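Local coordinates for terminal oxygenase component of carbazole 1,9a-dioxygenase (Nocardioides aromaticivorans, PDB 3GCF), which probably catalyses the angular dioxygenation of carbazole, using electrons that pass through a Rieske [2Fe-2S] cluster to a mononuclear non-heme iron, at residues G168-T172 against L330-D335; N202-F206 against E258-V262; D214-Q219 against D231-Y237. The contacts are given in a common frame with arbitrary orientation. Residues are numbered along the deposited sequence.

Contact 1: G168-T172 against L330-D335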
loop_
_atom_site.group_PDB
_atom_site.type_symbol
_atom_site.label_atom_id
_atom_site.label_comp_id
_atom_site.label_asym_id
_atom_site.label_seq_id
_atom_site.Cartn_x
_atom_site.Cartn_y
_atom_site.Cartn_z
ATOM N N GLY A 168 -25.200 13.129 17.759
ATOM C CA GLY A 168 -24.709 12.134 16.828
ATOM C C GLY A 168 -23.224 11.854 16.924
ATOM O O GLY A 168 -22.535 12.354 17.810
ATOM N N ILE A 169 -22.741 11.025 16.008
ATOM C CA ILE A 169 -21.332 10.671 15.938
ATOM C C ILE A 169 -20.992 10.567 14.467
ATOM O O ILE A 169 -21.883 10.559 13.615
ATOM C CB ILE A 169 -21.038 9.310 16.603
ATOM C CG1 ILE A 169 -21.884 8.215 15.940
ATOM C CG2 ILE A 169 -21.305 9.394 18.104
ATOM C CD1 ILE A 169 -21.581 6.823 16.421
ATOM N N ARG A 170 -19.702 10.502 14.167
ATOM C CA ARG A 170 -19.244 10.374 12.791
ATOM C C ARG A 170 -18.074 9.421 12.807
ATOM O O ARG A 170 -17.413 9.264 13.834
ATOM C CB ARG A 170 -18.803 11.732 12.228
ATOM C CG ARG A 170 -17.618 12.384 12.952
ATOM C CD ARG A 170 -17.402 13.816 12.451
ATOM N NE ARG A 170 -16.295 14.504 13.113
ATOM C CZ ARG A 170 -15.042 14.526 12.662
ATOM N NH1 ARG A 170 -14.715 13.893 11.538
ATOM N NH2 ARG A 170 -14.114 15.201 13.327
ATOM N N ARG A 171 -17.830 8.775 11.675
ATOM C CA ARG A 171 -16.725 7.842 11.554
ATOM C C ARG A 171 -16.400 7.730 10.073
ATOM O O ARG A 171 -17.220 8.078 9.219
ATOM C CB ARG A 171 -17.114 6.465 12.110
ATOM C CG ARG A 171 -17.935 5.614 11.140
ATOM C CD ARG A 171 -18.396 4.305 11.769
ATOM N NE ARG A 171 -19.669 4.440 12.470
ATOM C CZ ARG A 171 -20.246 3.460 13.159
ATOM N NH1 ARG A 171 -19.658 2.275 13.242
ATOM N NH2 ARG A 171 -21.418 3.658 13.753
ATOM N N THR A 172 -15.205 7.239 9.781
ATOM C CA THR A 172 -14.734 7.055 8.415
ATOM C C THR A 172 -15.110 5.660 7.927
ATOM O O THR A 172 -15.006 4.698 8.678
ATOM C CB THR A 172 -13.199 7.215 8.363
ATOM O OG1 THR A 172 -12.848 8.537 8.795
ATOM C CG2 THR A 172 -12.669 6.978 6.949
ATOM N N LEU A 330 -26.559 3.109 17.392
ATOM C CA LEU A 330 -25.650 3.658 16.388
ATOM C C LEU A 330 -24.494 2.698 16.103
ATOM O O LEU A 330 -23.957 2.679 15.000
ATOM C CB LEU A 330 -25.158 5.054 16.804
ATOM C CG LEU A 330 -26.296 6.078 16.997
ATOM C CD1 LEU A 330 -25.713 7.485 17.086
ATOM C CD2 LEU A 330 -27.288 6.009 15.829
ATOM N N HIS A 331 -24.115 1.902 17.099
ATOM C CA HIS A 331 -23.074 0.899 16.908
ATOM C C HIS A 331 -23.717 -0.490 16.835
ATOM O O HIS A 331 -23.567 -1.204 15.839
ATOM C CB HIS A 331 -22.051 0.921 18.054
ATOM C CG HIS A 331 -21.100 2.076 17.988
ATOM N ND1 HIS A 331 -20.244 2.273 16.927
ATOM C CD2 HIS A 331 -20.915 3.126 18.822
ATOM C CE1 HIS A 331 -19.575 3.398 17.104
ATOM N NE2 HIS A 331 -19.964 3.937 18.247
ATOM N N GLY A 332 -24.446 -0.852 17.890
ATOM C CA GLY A 332 -25.083 -2.159 17.966
ATOM C C GLY A 332 -25.948 -2.547 16.781
ATOM O O GLY A 332 -26.071 -3.731 16.458
ATOM N N PHE A 333 -26.564 -1.563 16.139
ATOM C CA PHE A 333 -27.404 -1.849 14.988
ATOM C C PHE A 333 -26.696 -1.523 13.677
ATOM O O PHE A 333 -26.628 -2.361 12.779
ATOM C CB PHE A 333 -28.714 -1.054 15.051
ATOM C CG PHE A 333 -29.670 -1.382 13.932
ATOM C CD1 PHE A 333 -30.563 -2.448 14.046
ATOM C CD2 PHE A 333 -29.642 -0.656 12.740
ATOM C CE1 PHE A 333 -31.412 -2.789 12.989
ATOM C CE2 PHE A 333 -30.487 -0.988 11.674
ATOM C CZ PHE A 333 -31.373 -2.060 11.800
ATOM N N ASN A 334 -26.151 -0.310 13.581
ATOM C CA ASN A 334 -25.502 0.147 12.356
ATOM C C ASN A 334 -24.065 -0.271 12.034
ATOM O O ASN A 334 -23.640 -0.134 10.884
ATOM C CB ASN A 334 -25.595 1.671 12.269
ATOM C CG ASN A 334 -27.000 2.156 11.953
ATOM O OD1 ASN A 334 -27.599 2.884 12.736
ATOM N ND2 ASN A 334 -27.528 1.756 10.794
ATOM N N ASP A 335 -23.308 -0.771 13.006
ATOM C CA ASP A 335 -21.930 -1.156 12.713
ATOM C C ASP A 335 -21.813 -2.070 11.494
ATOM O O ASP A 335 -20.896 -1.906 10.686
ATOM C CB ASP A 335 -21.270 -1.825 13.925
ATOM C CG ASP A 335 -20.805 -0.818 14.961
ATOM O OD1 ASP A 335 -20.738 0.392 14.643
ATOM O OD2 ASP A 335 -20.494 -1.237 16.093
#
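An arginine-centred polar network and an apolar patch together join an edge strand of the catalytic-domain sheet to the C-terminal end of the long helix 311-331 and the turn beyond it. The guanidinium of Arg171 reaches across a backbone gap of 10.5 Å between Arg171 CA and Asp335 CA. Arg171 NH1 makes a short, nearly linear salt bridge to Asp335 OD1 at 2.6 Å, and Arg171 NH2 donates to Leu330 O at 3.0 Å, so that the arginine ties the last turn of the helix to the residues beyond it. Both acceptors lie near the guanidinium plane, whereas His331 CE1 sits over one of its faces. Asp335 OD1 also accepts from His331 ND1 at 3.0 Å, a His-carboxylate hydrogen bond that places the imidazole beside the arginine.

The apolar part centres on Ile169 and Leu330. The side chain of Ile169, like that of Arg171, leaves the strand toward the helix end; Ile169 CD1 packs against Leu330 CB at 4.0 Å and is in van der Waals contact with His331 NE2 at 3.8 Å.

Asp335 lies about 10 Å from the iron, measured from its side chain, and nearby Asn334 ND2 bonds the iron ligand Asp337. Strand 164-173 pairs with strand 298-307, whose Gln302 bonds both Arg171 NH2 and Leu330 O, while Leu330 packs on Gln286 of strand 285-292 and on Phe321 of its own helix.

Contact 2: N202-F206 against E258-V262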
loop_
_atom_site.group_PDB
_atom_site.type_symbol
_atom_site.label_atom_id
_atom_site.label_comp_id
_atom_site.label_asym_id
_atom_site.label_seq_id
_atom_site.Cartn_x
_atom_site.Cartn_y
_atom_site.Cartn_z
ATOM N N ASN A 202 -34.454 -3.567 21.835
ATOM C CA ASN A 202 -35.476 -2.536 21.931
ATOM C C ASN A 202 -36.862 -3.071 21.558
ATOM O O ASN A 202 -37.742 -2.313 21.160
ATOM C CB ASN A 202 -35.098 -1.332 21.053
ATOM C CG ASN A 202 -35.883 -0.075 21.412
ATOM O OD1 ASN A 202 -36.209 0.148 22.576
ATOM N ND2 ASN A 202 -36.169 0.758 20.418
ATOM N N ARG A 203 -37.043 -4.384 21.697
ATOM C CA ARG A 203 -38.317 -5.051 21.416
ATOM C C ARG A 203 -38.929 -4.645 20.090
ATOM O O ARG A 203 -40.128 -4.390 20.006
ATOM C CB ARG A 203 -39.324 -4.755 22.534
ATOM C CG ARG A 203 -38.932 -5.302 23.891
ATOM C CD ARG A 203 -40.008 -5.025 24.944
ATOM N NE ARG A 203 -40.068 -3.618 25.350
ATOM C CZ ARG A 203 -41.091 -2.799 25.108
ATOM N NH1 ARG A 203 -42.164 -3.230 24.454
ATOM N NH2 ARG A 203 -41.042 -1.542 25.533
ATOM N N LEU A 204 -38.110 -4.597 19.051
ATOM C CA LEU A 204 -38.584 -4.191 17.740
ATOM C C LEU A 204 -39.271 -5.286 16.939
ATOM O O LEU A 204 -38.856 -6.445 16.965
ATOM C CB LEU A 204 -37.421 -3.666 16.893
ATOM C CG LEU A 204 -36.514 -2.551 17.408
ATOM C CD1 LEU A 204 -35.517 -2.189 16.299
ATOM C CD2 LEU A 204 -37.345 -1.331 17.797
ATOM N N ALA A 205 -40.340 -4.909 16.245
ATOM C CA ALA A 205 -41.028 -5.830 15.351
ATOM C C ALA A 205 -40.254 -5.419 14.108
ATOM O O ALA A 205 -40.563 -4.403 13.488
ATOM C CB ALA A 205 -42.503 -5.461 15.212
ATOM N N PHE A 206 -39.226 -6.184 13.762
ATOM C CA PHE A 206 -38.387 -5.814 12.630
ATOM C C PHE A 206 -38.414 -6.837 11.511
ATOM O O PHE A 206 -37.992 -7.979 11.690
ATOM C CB PHE A 206 -36.954 -5.606 13.124
ATOM C CG PHE A 206 -36.132 -4.722 12.241
ATOM C CD1 PHE A 206 -36.456 -3.377 12.087
ATOM C CD2 PHE A 206 -35.027 -5.227 11.565
ATOM C CE1 PHE A 206 -35.691 -2.548 11.274
ATOM C CE2 PHE A 206 -34.254 -4.403 10.748
ATOM C CZ PHE A 206 -34.586 -3.065 10.604
ATOM N N GLU A 258 -45.925 -7.003 23.023
ATOM C CA GLU A 258 -45.639 -5.571 23.075
ATOM C C GLU A 258 -44.289 -5.192 22.456
ATOM O O GLU A 258 -43.315 -4.953 23.171
ATOM C CB GLU A 258 -45.711 -5.067 24.519
ATOM C CG GLU A 258 -46.815 -5.707 25.345
ATOM C CD GLU A 258 -48.088 -4.884 25.354
ATOM O OE1 GLU A 258 -48.724 -4.761 24.285
ATOM O OE2 GLU A 258 -48.454 -4.361 26.426
ATOM N N GLU A 259 -44.255 -5.101 21.130
ATOM C CA GLU A 259 -43.052 -4.682 20.417
ATOM C C GLU A 259 -43.210 -3.278 19.832
ATOM O O GLU A 259 -44.327 -2.805 19.622
ATOM C CB GLU A 259 -42.712 -5.680 19.309
ATOM C CG GLU A 259 -42.532 -7.109 19.794
ATOM C CD GLU A 259 -42.034 -8.037 18.703
ATOM O OE1 GLU A 259 -42.696 -8.125 17.647
ATOM O OE2 GLU A 259 -40.980 -8.676 18.900
ATOM N N LYS A 260 -42.084 -2.620 19.571
ATOM C CA LYS A 260 -42.081 -1.279 19.012
ATOM C C LYS A 260 -42.032 -1.279 17.494
ATOM O O LYS A 260 -41.426 -2.154 16.875
ATOM C CB LYS A 260 -40.895 -0.490 19.571
ATOM C CG LYS A 260 -40.878 -0.413 21.091
ATOM C CD LYS A 260 -39.688 0.395 21.594
ATOM C CE LYS A 260 -39.593 0.358 23.107
ATOM N NZ LYS A 260 -38.519 1.253 23.587
ATOM N N LYS A 261 -42.678 -0.283 16.902
ATOM C CA LYS A 261 -42.720 -0.143 15.461
ATOM C C LYS A 261 -41.837 1.031 15.050
ATOM O O LYS A 261 -41.963 2.130 15.587
ATOM C CB LYS A 261 -44.161 0.103 15.002
ATOM C CG LYS A 261 -44.350 0.182 13.488
ATOM C CD LYS A 261 -44.287 -1.194 12.807
ATOM C CE LYS A 261 -42.870 -1.765 12.765
ATOM N NZ LYS A 261 -42.852 -3.161 12.232
ATOM N N VAL A 262 -40.942 0.796 14.100
ATOM C CA VAL A 262 -40.057 1.850 13.638
ATOM C C VAL A 262 -40.018 1.870 12.120
ATOM O O VAL A 262 -40.676 1.068 11.470
ATOM C CB VAL A 262 -38.623 1.662 14.197
ATOM C CG1 VAL A 262 -38.653 1.715 15.730
ATOM C CG2 VAL A 262 -38.033 0.336 13.710
#
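Two irregular loops meet here through a single beta bridge, Leu204 with Lys260, at the Schellman motif in which Arg203, at positive phi, ends helix 197-201. Glu258 supplies its carbonyl to the arginine: Arg203 NH1 to Glu258 O is a very short hydrogen bond of 2.4 Å. Glu259 follows, its carboxylate lying beside Ala205, with Glu259 OE1 3.6 Å from Ala205 CB. Lys260 is the hub. Its backbone brackets Leu204, Lys260 N donating to Arg203 O at 2.7 Å and Lys260 O accepting from Ala205 N at 3.0 Å, and its ammonium, also salt-bridged to Asp281, bonds Asn202 OD1 with Lys260 NZ at 2.8 Å. The side chain of Lys261 curls back so that Lys261 NZ reaches Ala205 O at 2.9 Å. The CA-to-CB bond of Val262 points toward 202-206, and its side chain packs on Leu204 and on Phe206, which lies close to the iron ligand His193; Val262 CG1 meets Leu204 CD2 at 3.9 Å, and Val262 CG2 touches the ring edge of Phe206 at CD1, 4.3 Å away.

Contact 3: D214-Q219 against D231-Y237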
loop_
_atom_site.group_PDB
_atom_site.type_symbol
_atom_site.label_atom_id
_atom_site.label_comp_id
_atom_site.label_asym_id
_atom_site.label_seq_id
_atom_site.Cartn_x
_atom_site.Cartn_y
_atom_site.Cartn_z
ATOM N N ASP A 214 -47.475 -1.016 -4.067
ATOM C CA ASP A 214 -48.242 -0.301 -5.077
ATOM C C ASP A 214 -47.414 0.803 -5.727
ATOM O O ASP A 214 -46.256 1.022 -5.368
ATOM C CB ASP A 214 -49.513 0.294 -4.455
ATOM C CG ASP A 214 -49.210 1.274 -3.342
ATOM O OD1 ASP A 214 -48.567 2.305 -3.620
ATOM O OD2 ASP A 214 -49.608 1.018 -2.187
ATOM N N ARG A 215 -48.036 1.504 -6.668
ATOM C CA ARG A 215 -47.396 2.573 -7.426
ATOM C C ARG A 215 -47.074 3.849 -6.637
ATOM O O ARG A 215 -46.288 4.670 -7.096
ATOM C CB ARG A 215 -48.280 2.922 -8.628
ATOM C CG ARG A 215 -47.562 3.596 -9.780
ATOM C CD ARG A 215 -48.522 3.845 -10.944
ATOM N NE ARG A 215 -49.186 2.620 -11.393
ATOM C CZ ARG A 215 -48.561 1.577 -11.935
ATOM N NH1 ARG A 215 -47.243 1.598 -12.106
ATOM N NH2 ARG A 215 -49.255 0.507 -12.308
ATOM N N ASP A 216 -47.681 4.026 -5.468
ATOM C CA ASP A 216 -47.421 5.216 -4.658
ATOM C C ASP A 216 -46.434 4.931 -3.529
ATOM O O ASP A 216 -46.295 5.728 -2.594
ATOM C CB ASP A 216 -48.717 5.753 -4.042
ATOM C CG ASP A 216 -49.711 6.206 -5.084
ATOM O OD1 ASP A 216 -49.299 6.883 -6.047
ATOM O OD2 ASP A 216 -50.910 5.895 -4.932
ATOM N N ALA A 217 -45.758 3.791 -3.611
ATOM C CA ALA A 217 -44.799 3.409 -2.589
ATOM C C ALA A 217 -43.681 4.445 -2.470
ATOM O O ALA A 217 -43.222 4.745 -1.366
ATOM C CB ALA A 217 -44.211 2.025 -2.909
ATOM N N MET A 218 -43.262 4.997 -3.606
ATOM C CA MET A 218 -42.183 5.982 -3.640
ATOM C C MET A 218 -42.635 7.320 -4.216
ATOM O O MET A 218 -43.298 7.369 -5.255
ATOM C CB MET A 218 -41.022 5.446 -4.483
ATOM C CG MET A 218 -40.492 4.088 -4.034
ATOM S SD MET A 218 -39.630 3.224 -5.373
ATOM C CE MET A 218 -40.149 1.566 -5.114
ATOM N N GLN A 219 -42.274 8.405 -3.544
ATOM C CA GLN A 219 -42.643 9.727 -4.022
ATOM C C GLN A 219 -41.413 10.607 -4.201
ATOM O O GLN A 219 -40.569 10.710 -3.312
ATOM C CB GLN A 219 -43.620 10.402 -3.060
ATOM C CG GLN A 219 -44.315 11.605 -3.694
ATOM C CD GLN A 219 -45.376 12.213 -2.808
ATOM O OE1 GLN A 219 -46.215 11.504 -2.252
ATOM N NE2 GLN A 219 -45.355 13.534 -2.682
ATOM N N ASP A 231 -39.906 6.872 0.735
ATOM C CA ASP A 231 -40.503 5.537 0.708
ATOM C C ASP A 231 -41.559 5.490 1.817
ATOM O O ASP A 231 -41.240 5.663 2.992
ATOM C CB ASP A 231 -39.457 4.445 0.989
ATOM C CG ASP A 231 -38.455 4.268 -0.137
ATOM O OD1 ASP A 231 -38.625 4.874 -1.218
ATOM O OD2 ASP A 231 -37.485 3.504 0.069
ATOM N N ARG A 232 -42.815 5.266 1.449
ATOM C CA ARG A 232 -43.890 5.195 2.439
ATOM C C ARG A 232 -44.014 3.757 2.940
ATOM O O ARG A 232 -44.987 3.061 2.645
ATOM C CB ARG A 232 -45.207 5.660 1.813
ATOM C CG ARG A 232 -45.209 7.126 1.419
ATOM C CD ARG A 232 -46.629 7.639 1.220
ATOM N NE ARG A 232 -46.753 9.026 1.664
ATOM C CZ ARG A 232 -46.459 10.080 0.914
ATOM N NH1 ARG A 232 -46.033 9.903 -0.330
ATOM N NH2 ARG A 232 -46.571 11.306 1.413
ATOM N N LEU A 233 -43.021 3.326 3.709
ATOM C CA LEU A 233 -42.967 1.961 4.221
ATOM C C LEU A 233 -44.200 1.456 4.974
ATOM O O LEU A 233 -44.647 0.333 4.742
ATOM C CB LEU A 233 -41.725 1.787 5.104
ATOM C CG LEU A 233 -40.359 2.098 4.465
ATOM C CD1 LEU A 233 -39.260 1.831 5.480
ATOM C CD2 LEU A 233 -40.144 1.251 3.218
ATOM N N SER A 234 -44.749 2.276 5.863
ATOM C CA SER A 234 -45.902 1.868 6.662
ATOM C C SER A 234 -47.244 1.876 5.943
ATOM O O SER A 234 -48.212 1.296 6.436
ATOM C CB SER A 234 -46.022 2.754 7.898
ATOM O OG SER A 234 -46.261 4.095 7.510
ATOM N N GLU A 235 -47.320 2.527 4.793
ATOM C CA GLU A 235 -48.591 2.581 4.090
ATOM C C GLU A 235 -48.591 1.939 2.714
ATOM O O GLU A 235 -49.609 1.408 2.285
ATOM C CB GLU A 235 -49.047 4.030 3.939
ATOM C CG GLU A 235 -49.236 4.766 5.239
ATOM C CD GLU A 235 -49.549 6.226 5.015
ATOM O OE1 GLU A 235 -48.716 6.921 4.385
ATOM O OE2 GLU A 235 -50.626 6.676 5.464
ATOM N N ASN A 236 -47.462 1.979 2.017
ATOM C CA ASN A 236 -47.443 1.430 0.677
ATOM C C ASN A 236 -46.444 0.327 0.405
ATOM O O ASN A 236 -46.083 0.083 -0.742
ATOM C CB ASN A 236 -47.273 2.572 -0.321
ATOM C CG ASN A 236 -48.324 3.661 -0.129
ATOM O OD1 ASN A 236 -48.173 4.548 0.714
ATOM N ND2 ASN A 236 -49.408 3.574 -0.888
ATOM N N TYR A 237 -46.010 -0.345 1.464
ATOM C CA TYR A 237 -45.070 -1.449 1.341
ATOM C C TYR A 237 -45.584 -2.666 2.094
ATOM O O TYR A 237 -46.454 -2.569 2.959
ATOM C CB TYR A 237 -43.697 -1.088 1.927
ATOM C CG TYR A 237 -42.764 -0.338 1.006
ATOM C CD1 TYR A 237 -42.982 1.002 0.690
ATOM C CD2 TYR A 237 -41.621 -0.958 0.495
ATOM C CE1 TYR A 237 -42.074 1.711 -0.108
ATOM C CE2 TYR A 237 -40.713 -0.262 -0.298
ATOM C CZ TYR A 237 -40.939 1.072 -0.593
ATOM O OH TYR A 237 -40.014 1.769 -1.341
#
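A type I turn from Asp214 to Ala217 leads into strand 218-221, and the facing segment leaves strand 228-231 through an inverse gamma turn centred on Arg232 before a short, weakly bonded helix at about 233-236. Met218 and Asp231 form an antiparallel non-hydrogen-bonded pair, their CA atoms 4.7 Å apart. Next to it, Arg232 N donates to Ala217 O at 2.9 Å in an almost straight hydrogen bond, and the same carbonyl receives a CA-H...O contact from Asp231 CA at 3.5 Å.

The side chains extend this pairing in both directions. Asp214 closes an Asx turn, its OD1 accepting from Asp216 N at 2.7 Å, while Asp214 OD2 takes a hydrogen bond from Asn236 ND2 at 2.9 Å; one carboxylate thus shapes its own turn and holds the helical segment. Farther along, Arg232 NH1 reaches Gln219 OE1 at 2.5 Å. Between these polar links Ala217 is buried, with its CB 3.5 Å from Tyr237 CE1 and its CA 3.5 Å from Asn236 CB. Met218 CG lies 3.6 Å from Tyr237 OH and 3.5 Å from Asp231 OD1, on the face that helix 364-376 covers.

Strands 218-221 and 228-231 run consecutively as an antiparallel beta hairpin, here at its open end, and form one border of the catalytic-domain sheet, consistent with the helix-grip (Bet v 1-like) fold of Rieske oxygenases.

Overall arrangement
From the N terminus, the chain first supplies the [2Fe-2S] cluster ligands, from Cys75 to His99, and then reaches 168-172, which opens the longest loop: contact 1 closes it 158 residues later at 330-335. Within that span, contact 2 joins 202-206 to 258-262, and within contact 2 in turn lies contact 3, the short hairpin closure of 214-219 on 231-237. None cross. Contacts 1 and 3 involve the two outermost strands of the seven-stranded sheet, 164-173 and 218-221, while contact 2 joins the loop after helix 197-201 to the loop leading into sheet strand 265-269. Contacts 1 and 2 touch where Phe333 CZ meets Phe206 CZ at 3.6 Å, beside the iron ligand His193.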